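Cytoplasmic Protein STM1381 (PDB 3SOZ) is of unknown function but belongs to a putative glutamine amidotransferase family of the class I glutaminase clan. Local coordinates at residues Q102-A105 with D106-E110; T135-A138 with E139-V143; L194-N198 with G199-L203; D50-P53 with A54-Q58. One frame throughout, in Å; residues are numbered along the deposited sequence.

Contact 1 (Q102-A105 with D106-E110)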
loop_
_atom_site.group_PDB
_atom_site.type_symbol
_atom_site.label_atom_id
_atom_site.label_comp_id
_atom_site.label_asym_id
_atom_site.label_seq_id
_atom_site.Cartn_x
_atom_site.Cartn_y
_atom_site.Cartn_z
ATOM N N GLN A 102 11.768 -6.087 19.623
ATOM C CA GLN A 102 12.788 -6.975 20.147
ATOM C C GLN A 102 12.430 -7.176 21.601
ATOM O O GLN A 102 12.412 -8.304 22.073
ATOM C CB GLN A 102 14.206 -6.390 20.046
ATOM C CG GLN A 102 15.123 -7.025 19.007
ATOM C CD GLN A 102 15.059 -8.534 18.990
ATOM O OE1 GLN A 102 15.404 -9.153 17.990
ATOM N NE2 GLN A 102 14.610 -9.132 20.078
ATOM N N LEU A 103 12.114 -6.085 22.298
ATOM C CA LEU A 103 11.709 -6.191 23.688
ATOM C C LEU A 103 10.603 -7.194 23.934
ATOM O O LEU A 103 10.696 -7.980 24.872
ATOM C CB LEU A 103 11.327 -4.834 24.286
ATOM C CG LEU A 103 12.540 -4.090 24.849
ATOM C CD1 LEU A 103 12.425 -2.537 24.783
ATOM C CD2 LEU A 103 12.851 -4.610 26.269
ATOM N N ILE A 104 9.563 -7.174 23.107
ATOM C CA ILE A 104 8.444 -8.091 23.301
ATOM C C ILE A 104 8.887 -9.512 22.946
ATOM O O ILE A 104 8.548 -10.478 23.645
ATOM C CB ILE A 104 7.180 -7.616 22.558
ATOM C CG1 ILE A 104 6.601 -6.394 23.282
ATOM C CG2 ILE A 104 6.107 -8.704 22.512
ATOM C CD1 ILE A 104 5.941 -5.396 22.396
ATOM N N ALA A 105 9.687 -9.628 21.899
ATOM C CA ALA A 105 10.221 -10.906 21.494
ATOM C C ALA A 105 11.027 -11.556 22.624
ATOM O O ALA A 105 10.778 -12.732 22.992
ATOM C CB ALA A 105 11.095 -10.744 20.251
ATOM N N ASP A 106 12.005 -10.798 23.140
ATOM C CA ASP A 106 12.841 -11.210 24.244
ATOM C C ASP A 106 11.937 -11.677 25.352
ATOM O O ASP A 106 12.042 -12.834 25.764
ATOM C CB ASP A 106 13.766 -10.067 24.703
ATOM C CG ASP A 106 14.985 -9.883 23.770
ATOM O OD1 ASP A 106 15.095 -10.554 22.710
ATOM O OD2 ASP A 106 15.853 -9.054 24.098
ATOM N N TYR A 107 11.017 -10.813 25.788
ATOM C CA TYR A 107 10.069 -11.144 26.851
ATOM C C TYR A 107 9.391 -12.494 26.657
ATOM O O TYR A 107 9.335 -13.305 27.577
ATOM C CB TYR A 107 9.015 -10.057 26.950
ATOM C CG TYR A 107 7.767 -10.445 27.710
ATOM C CD1 TYR A 107 6.705 -11.045 27.059
ATOM C CD2 TYR A 107 7.638 -10.177 29.068
ATOM C CE1 TYR A 107 5.551 -11.413 27.731
ATOM C CE2 TYR A 107 6.481 -10.536 29.767
ATOM C CZ TYR A 107 5.434 -11.158 29.079
ATOM O OH TYR A 107 4.263 -11.517 29.715
ATOM N N VAL A 108 8.863 -12.723 25.462
ATOM C CA VAL A 108 8.143 -13.951 25.171
ATOM C C VAL A 108 9.057 -15.176 25.257
ATOM O O VAL A 108 8.720 -16.142 25.938
ATOM C CB VAL A 108 7.420 -13.882 23.794
ATOM C CG1 VAL A 108 6.884 -15.257 23.374
ATOM C CG2 VAL A 108 6.314 -12.878 23.843
ATOM N N ALA A 109 10.183 -15.144 24.541
ATOM C CA ALA A 109 11.255 -16.153 24.668
ATOM C C ALA A 109 11.609 -16.495 26.144
ATOM O O ALA A 109 11.818 -17.665 26.459
ATOM C CB ALA A 109 12.509 -15.715 23.897
ATOM N N GLU A 110 11.659 -15.486 27.027
ATOM C CA GLU A 110 11.891 -15.703 28.464
ATOM C C GLU A 110 10.608 -16.169 29.175
ATOM O O GLU A 110 10.390 -15.894 30.371
ATOM C CB GLU A 110 12.499 -14.454 29.156
ATOM C CG GLU A 110 14.052 -14.311 29.033
ATOM C CD GLU A 110 14.550 -13.021 28.257
ATOM O OE1 GLU A 110 14.345 -11.865 28.749
ATOM O OE2 GLU A 110 15.186 -13.169 27.167
#
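Gln-102 and Asp-106 stand one turn apart on helix 100-109 and meet through both backbone and side chain. The backbone bonds follow the alpha-helical pattern, each N-H reaching the carbonyl four residues earlier. Asp-106 N lies 2.7 Å from Gln-102 O with an N-H...O angle of 178°. Tyr-107 N bonds to Leu-103 O at 3.0 Å and Val-108 N to Ile-104 O at 2.9 Å. Ala-109 N bonds to Ala-105 O, also 2.9 Å, and Glu-110 N still reaches Asp-106 O although Glu-110 is the first residue to leave helical geometry.

The polar side chains come close without bonding. Gln-102 bends at chi2 (-44°), bringing NE2 to 3.0 Å from Asp-106 OD1, but the angle is poor for a hydrogen bond. The amide and carboxylate planes are 48° apart, which leaves the two groups askew.

Apolar contact is slight: Ile-104 CG2 and Val-108 CG2 approach to 4.4 Å. Ile-104 O sits at the edge of the Tyr-107 ring, in its plane, 3.9 Å from CD1. With CG anti to the backbone N, Tyr-107 carries its hydroxyl away from this turn to bond Tyr-71 O. Leu-68 packs on both Leu-103 and Tyr-107, and Ile-74 of strand 73-77 on Ile-104 and Tyr-107.

The chemistry implies that main-chain bonds hold this turn together, with the Gln-102 amide adding at most an electrostatic attraction to the Asp-106 carboxylate.

Contact 2 (T135-A138 with E139-V143)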
loop_
_atom_site.group_PDB
_atom_site.type_symbol
_atom_site.label_atom_id
_atom_site.label_comp_id
_atom_site.label_asym_id
_atom_site.label_seq_id
_atom_site.Cartn_x
_atom_site.Cartn_y
_atom_site.Cartn_z
ATOM N N THR A 135 9.247 -7.681 10.288
ATOM C CA THR A 135 9.373 -7.258 11.660
ATOM C C THR A 135 9.929 -8.438 12.407
ATOM O O THR A 135 9.714 -9.589 12.027
ATOM C CB THR A 135 7.987 -6.803 12.179
ATOM O OG1 THR A 135 7.972 -5.393 12.244
ATOM C CG2 THR A 135 7.672 -7.305 13.531
ATOM N N VAL A 136 10.655 -8.159 13.469
ATOM C CA VAL A 136 11.073 -9.222 14.376
ATOM C C VAL A 136 9.901 -10.109 14.854
ATOM O O VAL A 136 10.021 -11.318 14.781
ATOM C CB VAL A 136 11.925 -8.688 15.532
ATOM C CG1 VAL A 136 12.108 -9.784 16.577
ATOM C CG2 VAL A 136 13.282 -8.218 14.966
ATOM N N LEU A 137 8.769 -9.538 15.275
ATOM C CA LEU A 137 7.615 -10.357 15.708
ATOM C C LEU A 137 7.180 -11.428 14.738
ATOM O O LEU A 137 6.504 -12.357 15.147
ATOM C CB LEU A 137 6.377 -9.526 16.047
ATOM C CG LEU A 137 6.164 -8.923 17.434
ATOM C CD1 LEU A 137 4.665 -8.865 17.792
ATOM C CD2 LEU A 137 6.911 -9.689 18.527
ATOM N N ALA A 138 7.523 -11.314 13.461
ATOM C CA ALA A 138 7.064 -12.311 12.487
ATOM C C ALA A 138 7.469 -13.685 13.011
ATOM O O ALA A 138 6.653 -14.609 13.130
ATOM C CB ALA A 138 7.666 -12.055 11.111
ATOM N N GLU A 139 8.746 -13.764 13.363
ATOM C CA GLU A 139 9.388 -14.909 14.009
ATOM C C GLU A 139 8.640 -15.414 15.267
ATOM O O GLU A 139 8.482 -16.594 15.437
ATOM C CB GLU A 139 10.797 -14.444 14.374
ATOM C CG GLU A 139 11.972 -15.380 14.122
ATOM C CD GLU A 139 13.109 -15.061 15.114
ATOM O OE1 GLU A 139 12.897 -15.258 16.337
ATOM O OE2 GLU A 139 14.192 -14.596 14.687
ATOM N N VAL A 140 8.183 -14.518 16.136
ATOM C CA VAL A 140 7.438 -14.889 17.337
ATOM C C VAL A 140 6.059 -15.552 17.106
ATOM O O VAL A 140 5.672 -16.461 17.838
ATOM C CB VAL A 140 7.216 -13.665 18.213
ATOM C CG1 VAL A 140 6.565 -14.033 19.524
ATOM C CG2 VAL A 140 8.499 -12.951 18.451
ATOM N N LEU A 141 5.308 -15.094 16.099
ATOM C CA LEU A 141 3.906 -15.517 15.893
ATOM C C LEU A 141 3.756 -16.904 15.284
ATOM O O LEU A 141 4.584 -17.329 14.459
ATOM C CB LEU A 141 3.135 -14.496 15.025
ATOM C CG LEU A 141 3.296 -13.028 15.469
ATOM C CD1 LEU A 141 2.630 -12.051 14.468
ATOM C CD2 LEU A 141 2.827 -12.799 16.936
ATOM N N PRO A 142 2.670 -17.606 15.679
ATOM C CA PRO A 142 2.385 -18.944 15.221
ATOM C C PRO A 142 1.738 -18.986 13.841
ATOM O O PRO A 142 1.401 -20.079 13.351
ATOM C CB PRO A 142 1.449 -19.474 16.299
ATOM C CG PRO A 142 0.763 -18.246 16.851
ATOM C CD PRO A 142 1.700 -17.137 16.697
ATOM N N VAL A 143 1.581 -17.809 13.220
ATOM C CA VAL A 143 1.079 -17.661 11.814
ATOM C C VAL A 143 2.072 -17.001 10.831
ATOM O O VAL A 143 2.925 -16.166 11.228
ATOM C CB VAL A 143 -0.237 -16.935 11.772
ATOM C CG1 VAL A 143 -1.332 -17.810 12.377
ATOM C CG2 VAL A 143 -0.134 -15.625 12.543
#
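Leu-137 and Val-140 pack obliquely across a single, weakly bonded helical turn, 137-140, which precedes the short strand 143-144. Leu-137 CD2 does the touching, 3.6 Å from Val-140 CG2. Val-140 presents that methyl because CG2 lies anti to the carbonyl carbon, with CG1 anti to the backbone N (chi1 -175°). The other branch of Leu-137 faces Leu-141 more loosely, CD1 to CD2 at 4.4 Å. Leu-141 also lays CG 3.3 Å from Leu-137 O, so Leu-137 meets the leucine four residues on through both side chain and carbonyl. All three residues pack on Leu-114 of strand 113-117, which places their apolar side against the central sheet.

Glu-139 diverges from this group. Its CB passes 3.2 Å from Val-136 O, but the extended chain leads outward to a hydrogen bond between OE1 and Tyr-208 OH. Glu-139 N makes only a weak bond to Val-136 O, at an N-H...O angle of 125°. Beyond it, Lys-188 NZ bonds to Leu-141 O and, weakly, to Ala-138 O. The turn closes at one shared donor: Leu-141 N lies 3.1 Å from Leu-137 O, nearly in line with its C=O bond, and makes a weak second bond of 3.3 Å to Ala-138 O.

Contact 3 (L194-N198 with G199-L203)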
loop_
_atom_site.group_PDB
_atom_site.type_symbol
_atom_site.label_atom_id
_atom_site.label_comp_id
_atom_site.label_asym_id
_atom_site.label_seq_id
_atom_site.Cartn_x
_atom_site.Cartn_y
_atom_site.Cartn_z
ATOM N N LEU A 194 -7.230 -23.918 16.697
ATOM C CA LEU A 194 -8.335 -24.310 17.523
ATOM C C LEU A 194 -9.731 -23.929 16.982
ATOM O O LEU A 194 -10.752 -24.322 17.577
ATOM C CB LEU A 194 -8.140 -23.739 18.934
ATOM C CG LEU A 194 -6.764 -23.713 19.634
ATOM C CD1 LEU A 194 -6.938 -23.269 21.088
ATOM C CD2 LEU A 194 -6.032 -25.053 19.593
ATOM N N ALA A 195 -9.792 -23.171 15.879
ATOM C CA ALA A 195 -11.051 -22.628 15.322
ATOM C C ALA A 195 -10.746 -22.109 13.963
ATOM O O ALA A 195 -9.646 -21.701 13.713
ATOM C CB ALA A 195 -11.578 -21.505 16.152
ATOM N N GLU A 196 -11.728 -22.126 13.078
ATOM C CA GLU A 196 -11.543 -21.619 11.722
ATOM C C GLU A 196 -12.734 -20.803 11.225
ATOM O O GLU A 196 -13.848 -20.967 11.689
ATOM C CB GLU A 196 -11.236 -22.753 10.761
ATOM C CG GLU A 196 -9.849 -23.289 10.892
ATOM C CD GLU A 196 -9.475 -24.249 9.752
ATOM O OE1 GLU A 196 -10.233 -25.212 9.497
ATOM O OE2 GLU A 196 -8.408 -24.030 9.107
ATOM N N ILE A 197 -12.482 -19.913 10.283
ATOM C CA ILE A 197 -13.530 -19.049 9.747
ATOM C C ILE A 197 -13.339 -19.077 8.252
ATOM O O ILE A 197 -12.202 -19.189 7.799
ATOM C CB ILE A 197 -13.451 -17.618 10.372
ATOM C CG1 ILE A 197 -14.637 -16.755 9.954
ATOM C CG2 ILE A 197 -12.062 -16.981 10.145
ATOM C CD1 ILE A 197 -14.841 -15.592 10.825
ATOM N N ASN A 198 -14.444 -19.096 7.501
ATOM C CA ASN A 198 -14.420 -19.074 6.033
ATOM C C ASN A 198 -13.255 -19.887 5.485
ATOM O O ASN A 198 -12.603 -19.492 4.520
ATOM C CB ASN A 198 -14.363 -17.609 5.564
ATOM C CG ASN A 198 -14.526 -17.440 4.065
ATOM O OD1 ASN A 198 -15.435 -17.985 3.460
ATOM N ND2 ASN A 198 -13.652 -16.645 3.465
ATOM N N GLY A 199 -12.974 -21.021 6.137
ATOM C CA GLY A 199 -11.940 -21.979 5.695
ATOM C C GLY A 199 -10.518 -21.466 5.851
ATOM O O GLY A 199 -9.639 -21.834 5.053
ATOM N N ASP A 200 -10.296 -20.615 6.868
ATOM C CA ASP A 200 -8.997 -20.025 7.164
ATOM C C ASP A 200 -8.836 -20.032 8.675
ATOM O O ASP A 200 -9.838 -20.083 9.389
ATOM C CB ASP A 200 -8.950 -18.563 6.700
ATOM C CG ASP A 200 -8.738 -18.418 5.220
ATOM O OD1 ASP A 200 -7.982 -19.241 4.659
ATOM O OD2 ASP A 200 -9.324 -17.464 4.615
ATOM N N PRO A 201 -7.585 -19.930 9.181
ATOM C CA PRO A 201 -7.344 -19.924 10.641
ATOM C C PRO A 201 -8.041 -18.812 11.371
ATOM O O PRO A 201 -8.097 -17.700 10.880
ATOM C CB PRO A 201 -5.849 -19.687 10.740
ATOM C CG PRO A 201 -5.296 -20.180 9.475
ATOM C CD PRO A 201 -6.343 -20.123 8.419
ATOM N N LEU A 202 -8.544 -19.067 12.555
ATOM C CA LEU A 202 -9.079 -17.984 13.321
ATOM C C LEU A 202 -8.413 -17.895 14.688
ATOM O O LEU A 202 -8.198 -16.799 15.204
ATOM C CB LEU A 202 -10.587 -18.109 13.431
ATOM C CG LEU A 202 -11.483 -17.032 14.098
ATOM C CD1 LEU A 202 -12.102 -17.484 15.422
ATOM C CD2 LEU A 202 -10.869 -15.612 14.215
ATOM N N LEU A 203 -8.084 -19.046 15.276
ATOM C CA LEU A 203 -7.473 -19.098 16.604
ATOM C C LEU A 203 -6.292 -19.998 16.449
ATOM O O LEU A 203 -6.441 -21.171 16.157
ATOM C CB LEU A 203 -8.412 -19.714 17.623
ATOM C CG LEU A 203 -8.544 -18.965 18.941
ATOM C CD1 LEU A 203 -9.061 -19.893 20.018
ATOM C CD2 LEU A 203 -7.226 -18.325 19.353
#
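Ile-197 and Asp-200 form an antiparallel hydrogen-bonded pair closed by a type I' turn: Ile-197 N lies 2.8 Å from Asp-200 O, and Asp-200 N is 2.6 Å from Ile-197 O. Asn-198 and Gly-199 fill the two corner positions with positive phi, 37° and 70°, as that turn requires. Farther along, Ala-195 O takes two donors, Leu-202 N at 3.1 Å and, weakly, Leu-203 N at 3.5 Å, where the second strand turns a corner; this is consistent with a classic bulge at Leu-202 and Leu-203. Leu-194 N to Leu-203 O, 2.9 Å, restores a straighter bond.

Ile-197 CG2, placed between the backbone N and carbonyl carbon, comes within 3.8 Å of Leu-202 CB, while Leu-202 CD1 reaches across to Ala-195 CB. Ala-195 CB also meets Leu-203 CB at 3.9 Å, and Leu-203 CD1 reaches Leu-194 CB at 4.1 Å. At the polar end, Tyr-182 OH bonds both Asn-198 ND2 and Asp-200 OD2, fastening the turn to strand 175-187.

An Asn-Gly corner with mutual bonds between its flanking residues is the standard tight two-residue beta hairpin, here joining strands 192-197 and 200-208 of the mixed sheet.

Contact 4 (D50-P53 with A54-Q58)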
loop_
_atom_site.group_PDB
_atom_site.type_symbol
_atom_site.label_atom_id
_atom_site.label_comp_id
_atom_site.label_asym_id
_atom_site.label_seq_id
_atom_site.Cartn_x
_atom_site.Cartn_y
_atom_site.Cartn_z
ATOM N N ASP A 50 -3.122 -3.547 33.310
ATOM C CA ASP A 50 -2.558 -2.259 32.891
ATOM C C ASP A 50 -2.966 -1.993 31.412
ATOM O O ASP A 50 -2.664 -2.806 30.516
ATOM C CB ASP A 50 -1.030 -2.283 33.048
ATOM C CG ASP A 50 -0.571 -2.283 34.519
ATOM O OD1 ASP A 50 -1.391 -1.943 35.419
ATOM O OD2 ASP A 50 0.629 -2.601 34.778
ATOM N N TYR A 51 -3.699 -0.900 31.181
ATOM C CA TYR A 51 -4.066 -0.481 29.831
ATOM C C TYR A 51 -2.998 0.453 29.347
ATOM O O TYR A 51 -2.740 1.474 29.956
ATOM C CB TYR A 51 -5.421 0.253 29.792
ATOM C CG TYR A 51 -5.890 0.673 28.387
ATOM C CD1 TYR A 51 -5.597 -0.110 27.277
ATOM C CD2 TYR A 51 -6.653 1.837 28.185
ATOM C CE1 TYR A 51 -6.013 0.240 26.003
ATOM C CE2 TYR A 51 -7.086 2.211 26.882
ATOM C CZ TYR A 51 -6.748 1.390 25.802
ATOM O OH TYR A 51 -7.144 1.665 24.518
HETATM N N MSE A 52 -2.359 0.113 28.246
HETATM C CA MSE A 52 -1.390 1.044 27.696
HETATM C C MSE A 52 -1.839 1.547 26.316
HETATM O O MSE A 52 -1.676 0.849 25.312
HETATM C CB MSE A 52 -0.000 0.428 27.674
HETATM C CG MSE A 52 0.965 1.282 26.976
HETATM SE SE MSE A 52 2.817 0.753 27.115
HETATM C CE MSE A 52 2.819 -0.723 25.923
ATOM N N PRO A 53 -2.413 2.767 26.271
ATOM C CA PRO A 53 -2.766 3.341 24.975
ATOM C C PRO A 53 -1.532 3.482 24.090
ATOM O O PRO A 53 -0.408 3.589 24.603
ATOM C CB PRO A 53 -3.370 4.714 25.322
ATOM C CG PRO A 53 -3.023 4.992 26.708
ATOM C CD PRO A 53 -2.664 3.700 27.385
ATOM N N ALA A 54 -1.717 3.416 22.775
ATOM C CA ALA A 54 -0.666 3.869 21.858
ATOM C C ALA A 54 -0.591 5.327 22.243
ATOM O O ALA A 54 -1.578 5.873 22.737
ATOM C CB ALA A 54 -1.101 3.691 20.425
ATOM N N HIS A 55 0.541 5.974 22.098
ATOM C CA HIS A 55 0.725 7.254 22.826
ATOM C C HIS A 55 1.514 7.011 24.073
ATOM O O HIS A 55 2.585 7.598 24.234
ATOM C CB HIS A 55 -0.542 8.018 23.248
ATOM C CG HIS A 55 -0.229 9.279 24.016
ATOM N ND1 HIS A 55 0.814 10.133 23.669
ATOM C CD2 HIS A 55 -0.808 9.831 25.119
ATOM C CE1 HIS A 55 0.864 11.144 24.524
ATOM N NE2 HIS A 55 -0.112 10.989 25.411
ATOM N N ILE A 56 1.014 6.170 24.978
ATOM C CA ILE A 56 1.946 5.727 26.011
ATOM C C ILE A 56 3.042 4.911 25.355
ATOM O O ILE A 56 4.209 5.151 25.609
ATOM C CB ILE A 56 1.312 5.112 27.276
ATOM C CG1 ILE A 56 0.649 6.238 28.106
ATOM C CG2 ILE A 56 2.399 4.388 28.113
ATOM C CD1 ILE A 56 -0.215 5.743 29.340
ATOM N N VAL A 57 2.674 4.021 24.446
ATOM C CA VAL A 57 3.664 3.385 23.579
ATOM C C VAL A 57 4.543 4.390 22.850
ATOM O O VAL A 57 5.733 4.154 22.700
ATOM C CB VAL A 57 3.043 2.541 22.500
ATOM C CG1 VAL A 57 4.141 1.763 21.793
ATOM C CG2 VAL A 57 1.949 1.615 23.051
ATOM N N GLN A 58 3.963 5.509 22.413
ATOM C CA GLN A 58 4.663 6.420 21.524
ATOM C C GLN A 58 5.681 7.330 22.230
ATOM O O GLN A 58 6.640 7.828 21.590
ATOM C CB GLN A 58 3.659 7.278 20.788
ATOM C CG GLN A 58 3.012 6.593 19.644
ATOM C CD GLN A 58 2.115 7.526 18.860
ATOM O OE1 GLN A 58 1.168 8.116 19.406
ATOM N NE2 GLN A 58 2.390 7.651 17.569
#
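Pro-53 and Ile-56 meet where strand 48-53, a parallel strand of the mixed sheet, passes into the short helix 56-59, a strand-to-helix connection of the kind found in alpha/beta folds. A backbone bond across five residues makes the turn: Val-57 N donates to Pro-53 O at 3.1 Å, with an N-H...O angle of 165° and the donor in the carbonyl plane. His-55 holds the N-cap position just before the helix. Its carbonyl O is bonded by Thr-59 OG1, a residue of that helix.

Two side chains of the strand then pack on the first helical residues. The ring of Pro-53 touches one branch of Ile-56, with CD 3.7 Å from CD1 and CG only slightly farther from the same methyl. The other branch of Ile-56 serves Met-52, a selenomethionine: CG2 lies 3.6 Å from Met-52 CG and 3.8 Å from SE. Ile-56 can serve both because CG1 lies anti to the carbonyl carbon and CG2 anti to the backbone N. Met-52 leaves the backbone extended, then bends at chi3 (75°), which turns CE to within 3.8 Å of Val-57 CG2. These two side chains cross at about a right angle. Val-57 CG2 also lies 3.4 Å from Pro-53 O, alongside the backbone bond.

Around this turn, Met-52 packs on Leu-7 and Ile-9 of the adjoining parallel strand 5-10, and Ala-54 continues the backbone pairing to Gly-10; on the helical side, Val-57 rests against Thr-83 and Phe-84 of helix 81-85.

From the N terminus the order is contact 4, contact 1, contact 2, contact 3. Each spans consecutive residues, so each closes only a local turn; they follow in series, and none nests within or crosses another. Contact 4 leads strand 48-53 into helix 56-59, and contact 1 lies in the last turns of helix 100-109. Contacts 1 and 2 touch directly: Ala-105 CB lies 3.9 Å from Val-140 CG2, and Gln-102 OE1 is 3.6 Å from Val-136 CG1, packing helix 100-109 against turn 137-140. Contact 3, a hairpin, lies on the opposite side of the chain's centre from contact 4, their centres about 30 Å apart, yet both reach the same mixed sheet.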